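Local coordinates for CheQ (Campylobacter jejuni subsp. jejuni, PDB 6A51), which controls, together with CheP, transcription of the core chemotaxis operon cheVAW, at residues A[56-61]-A[85-90]; A[27-32]-A[122-127]; A[128-133]-A[159-164]. All coordinates share one frame; numbering follows the deposited sequence.

Contacts 1 and 2 are neighbours, with centres about 8 Å apart, and both join the four-stranded mixed sheet to the antiparallel sheet that contains strands 85-87 and 122-126. Those two strands lie side by side, probably bonded from V86 N to V125 O and from A88 N to K123 O (2.9 Å each). Along the chain, contact 1 is nested inside the loop closed by contact 2. Contact 3 lies farther off, its centre about 21 Å from that of contact 1 and about 22 Å from that of contact 2. Its nearest atoms are about 5 Å from those of contact 1, and helix 127-134 follows strand 122-126 of contact 2 directly.

Contact 1: residues A[56-61]-A[85-90]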
loop_
_atom_site.group_PDB
_atom_site.type_symbol
_atom_site.label_atom_id
_atom_site.label_comp_id
_atom_site.label_asym_id
_atom_site.label_seq_id
_atom_site.Cartn_x
_atom_site.Cartn_y
_atom_site.Cartn_z
ATOM N N GLN A 56 4.047 9.763 -0.621
ATOM C CA GLN A 56 4.853 10.896 -0.181
ATOM C C GLN A 56 6.173 10.453 0.433
ATOM O O GLN A 56 7.220 11.049 0.159
ATOM C CB GLN A 56 4.065 11.744 0.806
ATOM C CG GLN A 56 4.902 12.785 1.502
ATOM C CD GLN A 56 4.075 13.627 2.443
ATOM O OE1 GLN A 56 2.871 13.820 2.230
ATOM N NE2 GLN A 56 4.704 14.116 3.503
ATOM N N GLY A 57 6.158 9.404 1.251
ATOM C CA GLY A 57 7.391 9.093 1.953
ATOM C C GLY A 57 8.482 8.452 1.106
ATOM O O GLY A 57 9.628 8.380 1.569
ATOM N N THR A 58 8.175 7.996 -0.106
ATOM C CA THR A 58 9.113 7.199 -0.883
ATOM C C THR A 58 9.138 7.649 -2.333
ATOM O O THR A 58 8.216 8.302 -2.822
ATOM C CB THR A 58 8.742 5.720 -0.847
ATOM O OG1 THR A 58 7.413 5.567 -1.376
ATOM C CG2 THR A 58 8.810 5.192 0.587
ATOM N N ARG A 59 10.192 7.248 -3.035
ATOM C CA ARG A 59 10.351 7.583 -4.443
ATOM C C ARG A 59 10.140 6.380 -5.352
ATOM O O ARG A 59 10.500 6.430 -6.534
ATOM C CB ARG A 59 11.732 8.189 -4.683
ATOM C CG ARG A 59 11.931 9.541 -4.023
ATOM C CD ARG A 59 11.347 10.628 -4.859
ATOM N NE ARG A 59 11.143 11.875 -4.127
ATOM C CZ ARG A 59 10.737 13.007 -4.696
ATOM N NH1 ARG A 59 10.510 13.041 -6.005
ATOM N NH2 ARG A 59 10.559 14.101 -3.964
ATOM N N ILE A 60 9.568 5.296 -4.829
ATOM C CA ILE A 60 9.209 4.169 -5.673
ATOM C C ILE A 60 8.163 4.616 -6.686
ATOM O O ILE A 60 7.142 5.223 -6.335
ATOM C CB ILE A 60 8.720 3.003 -4.800
ATOM C CG1 ILE A 60 9.912 2.351 -4.105
ATOM C CG2 ILE A 60 7.940 1.985 -5.620
ATOM C CD1 ILE A 60 9.662 2.096 -2.676
ATOM N N ILE A 61 8.406 4.305 -7.948
ATOM C CA ILE A 61 7.608 4.824 -9.047
ATOM C C ILE A 61 6.567 3.796 -9.436
ATOM O O ILE A 61 6.893 2.622 -9.611
ATOM C CB ILE A 61 8.493 5.182 -10.249
ATOM C CG1 ILE A 61 9.475 6.277 -9.844
ATOM C CG2 ILE A 61 7.630 5.635 -11.406
ATOM C CD1 ILE A 61 8.788 7.483 -9.257
ATOM N N PHE A 85 -3.977 -2.988 -2.935
ATOM C CA PHE A 85 -2.718 -2.900 -2.217
ATOM C C PHE A 85 -2.250 -1.465 -2.095
ATOM O O PHE A 85 -2.633 -0.582 -2.871
ATOM C CB PHE A 85 -1.641 -3.746 -2.888
ATOM C CG PHE A 85 -1.769 -5.208 -2.586
ATOM C CD1 PHE A 85 -2.628 -6.009 -3.338
ATOM C CD2 PHE A 85 -1.064 -5.781 -1.524
ATOM C CE1 PHE A 85 -2.760 -7.365 -3.060
ATOM C CE2 PHE A 85 -1.190 -7.145 -1.236
ATOM C CZ PHE A 85 -2.039 -7.939 -2.011
ATOM N N VAL A 86 -1.430 -1.241 -1.073
ATOM C CA VAL A 86 -0.666 -0.015 -0.906
ATOM C C VAL A 86 0.737 -0.425 -0.483
ATOM O O VAL A 86 0.964 -1.538 -0.003
ATOM C CB VAL A 86 -1.284 0.935 0.142
ATOM C CG1 VAL A 86 -2.758 1.151 -0.123
ATOM C CG2 VAL A 86 -1.063 0.386 1.540
ATOM N N LEU A 87 1.692 0.473 -0.696
ATOM C CA LEU A 87 3.035 0.244 -0.184
ATOM C C LEU A 87 2.981 0.041 1.327
ATOM O O LEU A 87 2.236 0.728 2.033
ATOM C CB LEU A 87 3.921 1.437 -0.521
ATOM C CG LEU A 87 5.275 1.211 -1.155
ATOM C CD1 LEU A 87 5.164 0.149 -2.212
ATOM C CD2 LEU A 87 5.679 2.522 -1.769
ATOM N N ALA A 88 3.761 -0.919 1.829
ATOM C CA ALA A 88 3.729 -1.202 3.264
ATOM C C ALA A 88 4.186 -0.001 4.081
ATOM O O ALA A 88 3.581 0.314 5.114
ATOM C CB ALA A 88 4.590 -2.420 3.583
ATOM N N SER A 89 5.263 0.671 3.644
ATOM C CA SER A 89 5.702 1.908 4.298
ATOM C C SER A 89 4.586 2.951 4.354
ATOM O O SER A 89 4.467 3.688 5.339
ATOM C CB SER A 89 6.904 2.493 3.561
ATOM O OG SER A 89 6.615 2.581 2.170
ATOM N N ALA A 90 3.774 3.042 3.297
ATOM C CA ALA A 90 2.653 3.976 3.304
ATOM C C ALA A 90 1.589 3.539 4.298
ATOM O O ALA A 90 1.015 4.374 5.012
ATOM C CB ALA A 90 2.044 4.101 1.903
#
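I60 and L87 mark the closest approach of the two backbones, yet their CA atoms remain 9.1 Å apart, so the meeting between 56-61 and 85-90 is carried by side chains alone. The first segment is an irregular loop; the second runs out of strand 85-87 into the first turn of helix 88-95, with L87 in the N-cap position. CB of T58, I60, L87 and S89 is directed across the gap.

L87 presents one methyl, CD2, to two partners. T58 OG1 approaches it at 3.5 Å, a van der Waals contact of hydroxyl oxygen with carbon, and I60 CD1 adds a purely apolar touch at 4.1 Å. Both side chains come in obliquely to that of L87. T58 divides its two branches between the strand and the helix: with chi1 at 59°, OG1 sits between the backbone N and the carbonyl carbon and meets L87, while CG2 falls beside the backbone N and rests 3.8 Å from S89 OG.

The loop is the turn of a beta hairpin, since strands 52-55 and 62-64 on its flanks are antiparallel neighbours in the mixed sheet. Side chains of this turn reach the edge strand 85-87 of a second, antiparallel sheet. R54, from the first hairpin strand, donates from NE to the carbonyl oxygen of T58. L87 is buried, and Y55, I122 and F124 also pack on it; toward S89, which is exposed, the contact gives way to solvent.

Contact 2: residues A[27-32]-A[122-127]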
loop_
_atom_site.group_PDB
_atom_site.type_symbol
_atom_site.label_atom_id
_atom_site.label_comp_id
_atom_site.label_asym_id
_atom_site.label_seq_id
_atom_site.Cartn_x
_atom_site.Cartn_y
_atom_site.Cartn_z
ATOM N N TYR A 27 -2.413 0.709 -11.264
ATOM C CA TYR A 27 -0.993 0.981 -11.423
ATOM C C TYR A 27 -0.195 -0.312 -11.442
ATOM O O TYR A 27 -0.599 -1.330 -10.874
ATOM C CB TYR A 27 -0.439 1.861 -10.287
ATOM C CG TYR A 27 -0.918 3.293 -10.291
ATOM C CD1 TYR A 27 -2.062 3.667 -9.602
ATOM C CD2 TYR A 27 -0.212 4.279 -10.963
ATOM C CE1 TYR A 27 -2.494 4.986 -9.584
ATOM C CE2 TYR A 27 -0.641 5.600 -10.958
ATOM C CZ TYR A 27 -1.778 5.951 -10.262
ATOM O OH TYR A 27 -2.202 7.272 -10.266
ATOM N N ILE A 28 0.976 -0.246 -12.074
ATOM C CA ILE A 28 1.973 -1.303 -11.974
ATOM C C ILE A 28 3.269 -0.695 -11.457
ATOM O O ILE A 28 3.522 0.507 -11.575
ATOM C CB ILE A 28 2.223 -2.021 -13.314
ATOM C CG1 ILE A 28 2.809 -1.034 -14.321
ATOM C CG2 ILE A 28 0.935 -2.640 -13.847
ATOM C CD1 ILE A 28 2.825 -1.549 -15.714
ATOM N N LEU A 29 4.090 -1.548 -10.872
ATOM C CA LEU A 29 5.352 -1.112 -10.311
ATOM C C LEU A 29 6.387 -0.976 -11.429
ATOM O O LEU A 29 6.574 -1.898 -12.227
ATOM C CB LEU A 29 5.792 -2.118 -9.258
ATOM C CG LEU A 29 7.046 -1.867 -8.449
ATOM C CD1 LEU A 29 6.785 -0.828 -7.391
ATOM C CD2 LEU A 29 7.469 -3.176 -7.814
ATOM N N ASN A 30 7.044 0.183 -11.508
ATOM C CA ASN A 30 7.997 0.400 -12.592
ATOM C C ASN A 30 9.175 -0.558 -12.486
ATOM O O ASN A 30 9.662 -1.064 -13.503
ATOM C CB ASN A 30 8.487 1.851 -12.591
ATOM C CG ASN A 30 9.566 2.108 -13.651
ATOM O OD1 ASN A 30 9.334 1.939 -14.854
ATOM N ND2 ASN A 30 10.747 2.521 -13.203
ATOM N N ALA A 31 9.631 -0.824 -11.257
ATOM C CA ALA A 31 10.746 -1.740 -11.027
ATOM C C ALA A 31 10.513 -3.093 -11.679
ATOM O O ALA A 31 11.456 -3.733 -12.159
ATOM C CB ALA A 31 10.976 -1.919 -9.525
ATOM N N GLU A 32 9.264 -3.547 -11.708
ATOM C CA GLU A 32 8.943 -4.831 -12.316
ATOM C C GLU A 32 8.645 -4.693 -13.804
ATOM O O GLU A 32 9.092 -5.523 -14.601
ATOM C CB GLU A 32 7.759 -5.480 -11.580
ATOM C CG GLU A 32 7.177 -6.701 -12.278
ATOM C CD GLU A 32 5.926 -7.264 -11.608
ATOM O OE1 GLU A 32 6.042 -8.328 -10.958
ATOM O OE2 GLU A 32 4.831 -6.665 -11.746
ATOM N N ILE A 122 9.904 -5.024 -2.957
ATOM C CA ILE A 122 9.035 -4.008 -2.372
ATOM C C ILE A 122 7.881 -4.711 -1.657
ATOM O O ILE A 122 7.199 -5.556 -2.253
ATOM C CB ILE A 122 8.518 -3.044 -3.455
ATOM C CG1 ILE A 122 9.673 -2.535 -4.319
ATOM C CG2 ILE A 122 7.818 -1.872 -2.820
ATOM C CD1 ILE A 122 10.738 -1.822 -3.520
ATOM N N LYS A 123 7.652 -4.361 -0.386
ATOM C CA LYS A 123 6.588 -4.971 0.416
ATOM C C LYS A 123 5.288 -4.175 0.285
ATOM O O LYS A 123 5.285 -2.952 0.457
ATOM C CB LYS A 123 6.999 -5.053 1.890
ATOM C CG LYS A 123 6.240 -6.119 2.708
ATOM C CD LYS A 123 6.479 -5.967 4.222
ATOM C CE LYS A 123 7.952 -6.089 4.600
ATOM N NZ LYS A 123 8.295 -5.348 5.864
ATOM N N PHE A 124 4.183 -4.871 -0.004
ATOM C CA PHE A 124 2.856 -4.271 -0.082
ATOM C C PHE A 124 1.921 -4.873 0.966
ATOM O O PHE A 124 2.094 -6.008 1.409
ATOM C CB PHE A 124 2.226 -4.455 -1.466
ATOM C CG PHE A 124 3.014 -3.850 -2.579
ATOM C CD1 PHE A 124 4.158 -4.480 -3.058
ATOM C CD2 PHE A 124 2.607 -2.659 -3.164
ATOM C CE1 PHE A 124 4.890 -3.930 -4.089
ATOM C CE2 PHE A 124 3.325 -2.105 -4.203
ATOM C CZ PHE A 124 4.474 -2.740 -4.664
ATOM N N VAL A 125 0.912 -4.092 1.350
ATOM C CA VAL A 125 -0.131 -4.511 2.280
ATOM C C VAL A 125 -1.469 -4.354 1.576
ATOM O O VAL A 125 -1.676 -3.383 0.839
ATOM C CB VAL A 125 -0.125 -3.678 3.582
ATOM C CG1 VAL A 125 -1.324 -4.029 4.424
ATOM C CG2 VAL A 125 1.128 -3.898 4.371
ATOM N N ASN A 126 -2.385 -5.295 1.799
ATOM C CA ASN A 126 -3.701 -5.197 1.176
ATOM C C ASN A 126 -4.584 -4.372 2.096
ATOM O O ASN A 126 -5.216 -4.892 3.020
ATOM C CB ASN A 126 -4.311 -6.562 0.911
ATOM C CG ASN A 126 -5.540 -6.462 0.023
ATOM O OD1 ASN A 126 -6.392 -5.592 0.222
ATOM N ND2 ASN A 126 -5.619 -7.316 -0.981
ATOM N N LEU A 127 -4.631 -3.063 1.824
ATOM C CA LEU A 127 -5.398 -2.157 2.671
ATOM C C LEU A 127 -6.888 -2.404 2.510
ATOM O O LEU A 127 -7.652 -2.294 3.476
ATOM C CB LEU A 127 -5.061 -0.708 2.326
ATOM C CG LEU A 127 -5.683 0.399 3.171
ATOM C CD1 LEU A 127 -5.421 0.087 4.605
ATOM C CD2 LEU A 127 -5.043 1.720 2.823
#
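L29 packs on I122 and F124 in a small, wholly apolar, buried contact between strands of two different sheets. Strand 27-29 is an outermost strand of the mixed sheet, bonded through its backbone to the strand 62-64 region, whereas 122-126 is the middle strand of a three-stranded antiparallel sheet. The surface buried between the segments amounts to 111 Å², and L29 contributes nearly half of it.

The forked end of the leucine is shared out one methyl to each partner. CD1 lies at the edge of the F124 ring, near the ring plane and 4.1 Å from CZ, so it meets the rim of the phenyl group and not its face. CD2 turns to I122 and stands 4.2 Å from CG1. The leucine holds CG opposite the backbone N (chi1 -176°), which carries the isobutyl group forward from the strand to a point where both methyls find a neighbour.

I122 and F124 are two residues apart on an extended strand, and so project from the same face of their sheet; K123 and V125 project from the other. Alternation of this kind gives the middle strand one face for packing against the mixed sheet. F62 of the mixed sheet and I119 of strand 116-119 both touch L29 and F124, and I60 adds to the cover of L29.

Each strand leads straight into a helix. L29 occupies the N-cap position of helix 30-37, where its carbonyl oxygen receives a weak bond from E32 N (3.2 Å). At the end of strand 122-126, N126 is the N-cap of helix 127-134, its OD1 accepting from the backbone N of K129.

Contact 3: residues A[128-133]-A[159-164]; sequences KKFYDF and IKITES
I161 lies across from F130 and F133, which stand three residues apart on helix 127-134 and project their rings toward the 159-164 segment. The backbones stay well separated, the nearest CA atoms being those of F133 and I161 at 9.6 Å, and the aromatic side chains bridge the gap.

The enclosed part is formed by F130 and the longer branch of I161. CD1 of the isoleucine comes up to the edge of the phenyl ring, close to its plane and 4.1 Å from CZ, and the isoleucine chain runs roughly perpendicular to that of the phenylalanine. F130 is buried, with L114, I142 and I144 against it. With chi1 at 62°, CG1 of I161 is flanked by both backbone branches, and CD1 goes to F130 while CG2 is left for F133.

F133 belongs to the open side. Its CE2 meets I161 CG2 at 3.8 Å and I161 CB at 4.1 Å, the methyl approaching the ring obliquely, but the residue as a whole is exposed and touches a neighbouring molecule in the crystal. Around the loop that follows, two weak bonds are made: T162 OG1 gives one to I161 O (3.1 Å), and K160 NZ reaches E163 O through the other (3.0 Å). The helix is more regularly held, as in the bond from F133 N to K129 O.

I161 follows the short strand 159-160 at the edge of the C-terminal antiparallel sheet and also packs on V167 of strand 165-169. The C147-C166 disulfide joins C166 of strand 165-169 to C147, just past strand 142-146, and K160 lies on both cysteines. Helix 109-113 lines the same region, L113 touching both F133 and I161, while strand 142-146 backs F130.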
loop_
_atom_site.group_PDB
_atom_site.type_symbol
_atom_site.label_atom_id
_atom_site.label_comp_id
_atom_site.label_asym_id
_atom_site.label_seq_id
_atom_site.Cartn_x
_atom_site.Cartn_y
_atom_site.Cartn_z
ATOM N N LYS A 128 -7.309 -2.746 1.291
ATOM C CA LYS A 128 -8.724 -2.964 1.017
ATOM C C LYS A 128 -9.283 -4.074 1.891
ATOM O O LYS A 128 -10.358 -3.925 2.478
ATOM C CB LYS A 128 -8.928 -3.289 -0.461
ATOM C CG LYS A 128 -10.385 -3.328 -0.893
ATOM C CD LYS A 128 -10.530 -3.881 -2.304
ATOM C CE LYS A 128 -11.908 -3.602 -2.882
ATOM N NZ LYS A 128 -12.947 -4.502 -2.296
ATOM N N LYS A 129 -8.557 -5.195 2.009
ATOM C CA LYS A 129 -9.058 -6.287 2.836
ATOM C C LYS A 129 -9.063 -5.904 4.306
ATOM O O LYS A 129 -9.957 -6.322 5.055
ATOM C CB LYS A 129 -8.240 -7.561 2.625
ATOM C CG LYS A 129 -8.454 -8.157 1.255
ATOM C CD LYS A 129 -7.739 -9.486 1.072
ATOM C CE LYS A 129 -7.973 -9.987 -0.354
ATOM N NZ LYS A 129 -7.513 -11.382 -0.594
ATOM N N PHE A 130 -8.103 -5.095 4.733
ATOM C CA PHE A 130 -8.088 -4.684 6.131
ATOM C C PHE A 130 -9.309 -3.822 6.453
ATOM O O PHE A 130 -9.987 -4.034 7.466
ATOM C CB PHE A 130 -6.793 -3.950 6.417
ATOM C CG PHE A 130 -6.547 -3.699 7.856
ATOM C CD1 PHE A 130 -6.590 -4.736 8.771
ATOM C CD2 PHE A 130 -6.235 -2.421 8.301
ATOM C CE1 PHE A 130 -6.324 -4.501 10.123
ATOM C CE2 PHE A 130 -5.984 -2.177 9.646
ATOM C CZ PHE A 130 -6.029 -3.219 10.560
ATOM N N TYR A 131 -9.623 -2.861 5.579
ATOM C CA TYR A 131 -10.862 -2.094 5.706
ATOM C C TYR A 131 -12.075 -3.013 5.808
ATOM O O TYR A 131 -12.957 -2.809 6.652
ATOM C CB TYR A 131 -11.029 -1.152 4.512
ATOM C CG TYR A 131 -10.371 0.218 4.618
ATOM C CD1 TYR A 131 -10.762 1.129 5.589
ATOM C CD2 TYR A 131 -9.414 0.626 3.693
ATOM C CE1 TYR A 131 -10.187 2.389 5.668
ATOM C CE2 TYR A 131 -8.837 1.889 3.762
ATOM C CZ TYR A 131 -9.230 2.758 4.751
ATOM O OH TYR A 131 -8.667 4.008 4.830
ATOM N N ASP A 132 -12.134 -4.039 4.954
ATOM C CA ASP A 132 -13.263 -4.968 4.984
ATOM C C ASP A 132 -13.330 -5.704 6.318
ATOM O O ASP A 132 -14.406 -5.842 6.913
ATOM C CB ASP A 132 -13.151 -5.969 3.833
ATOM C CG ASP A 132 -13.296 -5.320 2.454
ATOM O OD1 ASP A 132 -13.871 -4.205 2.350
ATOM O OD2 ASP A 132 -12.826 -5.939 1.470
ATOM N N PHE A 133 -12.180 -6.184 6.797
ATOM C CA PHE A 133 -12.094 -6.789 8.119
ATOM C C PHE A 133 -12.599 -5.840 9.205
ATOM O O PHE A 133 -13.362 -6.240 10.090
ATOM C CB PHE A 133 -10.643 -7.204 8.366
ATOM C CG PHE A 133 -10.351 -7.649 9.759
ATOM C CD1 PHE A 133 -10.784 -8.900 10.210
ATOM C CD2 PHE A 133 -9.591 -6.840 10.607
ATOM C CE1 PHE A 133 -10.480 -9.343 11.505
ATOM C CE2 PHE A 133 -9.271 -7.264 11.906
ATOM C CZ PHE A 133 -9.724 -8.517 12.358
ATOM N N ILE A 159 -12.518 -0.233 18.017
ATOM C CA ILE A 159 -12.411 -1.592 17.495
ATOM C C ILE A 159 -11.125 -2.213 18.012
ATOM O O ILE A 159 -10.028 -1.689 17.786
ATOM C CB ILE A 159 -12.435 -1.613 15.960
ATOM C CG1 ILE A 159 -13.726 -1.023 15.411
ATOM C CG2 ILE A 159 -12.318 -3.042 15.459
ATOM C CD1 ILE A 159 -13.615 -0.626 13.953
ATOM N N LYS A 160 -11.244 -3.345 18.685
ATOM C CA LYS A 160 -10.089 -4.014 19.268
ATOM C C LYS A 160 -9.836 -5.308 18.495
ATOM O O LYS A 160 -10.712 -6.177 18.427
ATOM C CB LYS A 160 -10.313 -4.268 20.765
ATOM C CG LYS A 160 -9.092 -4.875 21.442
ATOM C CD LYS A 160 -9.080 -4.750 22.968
ATOM C CE LYS A 160 -7.810 -5.403 23.532
ATOM N NZ LYS A 160 -7.778 -5.596 25.021
ATOM N N ILE A 161 -8.651 -5.424 17.893
ATOM C CA ILE A 161 -8.357 -6.498 16.950
ATOM C C ILE A 161 -7.299 -7.455 17.454
ATOM O O ILE A 161 -6.993 -8.437 16.766
ATOM C CB ILE A 161 -7.935 -5.930 15.589
ATOM C CG1 ILE A 161 -6.649 -5.115 15.755
ATOM C CG2 ILE A 161 -9.061 -5.089 14.996
ATOM C CD1 ILE A 161 -6.222 -4.438 14.462
ATOM N N THR A 162 -6.742 -7.211 18.635
ATOM C CA THR A 162 -5.597 -7.928 19.183
ATOM C C THR A 162 -5.684 -7.782 20.689
ATOM O O THR A 162 -6.337 -6.864 21.190
ATOM C CB THR A 162 -4.289 -7.354 18.627
ATOM O OG1 THR A 162 -3.995 -7.991 17.380
ATOM C CG2 THR A 162 -3.112 -7.475 19.589
ATOM N N GLU A 163 -5.065 -8.715 21.410
ATOM C CA GLU A 163 -4.929 -8.591 22.859
ATOM C C GLU A 163 -4.598 -7.159 23.277
ATOM O O GLU A 163 -5.114 -6.671 24.283
ATOM C CB GLU A 163 -3.852 -9.551 23.355
ATOM C CG GLU A 163 -4.136 -10.127 24.716
ATOM C CD GLU A 163 -3.743 -11.599 24.824
ATOM O OE1 GLU A 163 -4.632 -12.424 25.172
ATOM O OE2 GLU A 163 -2.556 -11.924 24.560
ATOM N N SER A 164 -3.794 -6.459 22.472
ATOM C CA SER A 164 -3.277 -5.146 22.827
ATOM C C SER A 164 -3.529 -4.021 21.813
ATOM O O SER A 164 -3.236 -2.865 22.141
ATOM C CB SER A 164 -1.763 -5.243 23.042
ATOM O OG SER A 164 -1.162 -5.696 21.832
#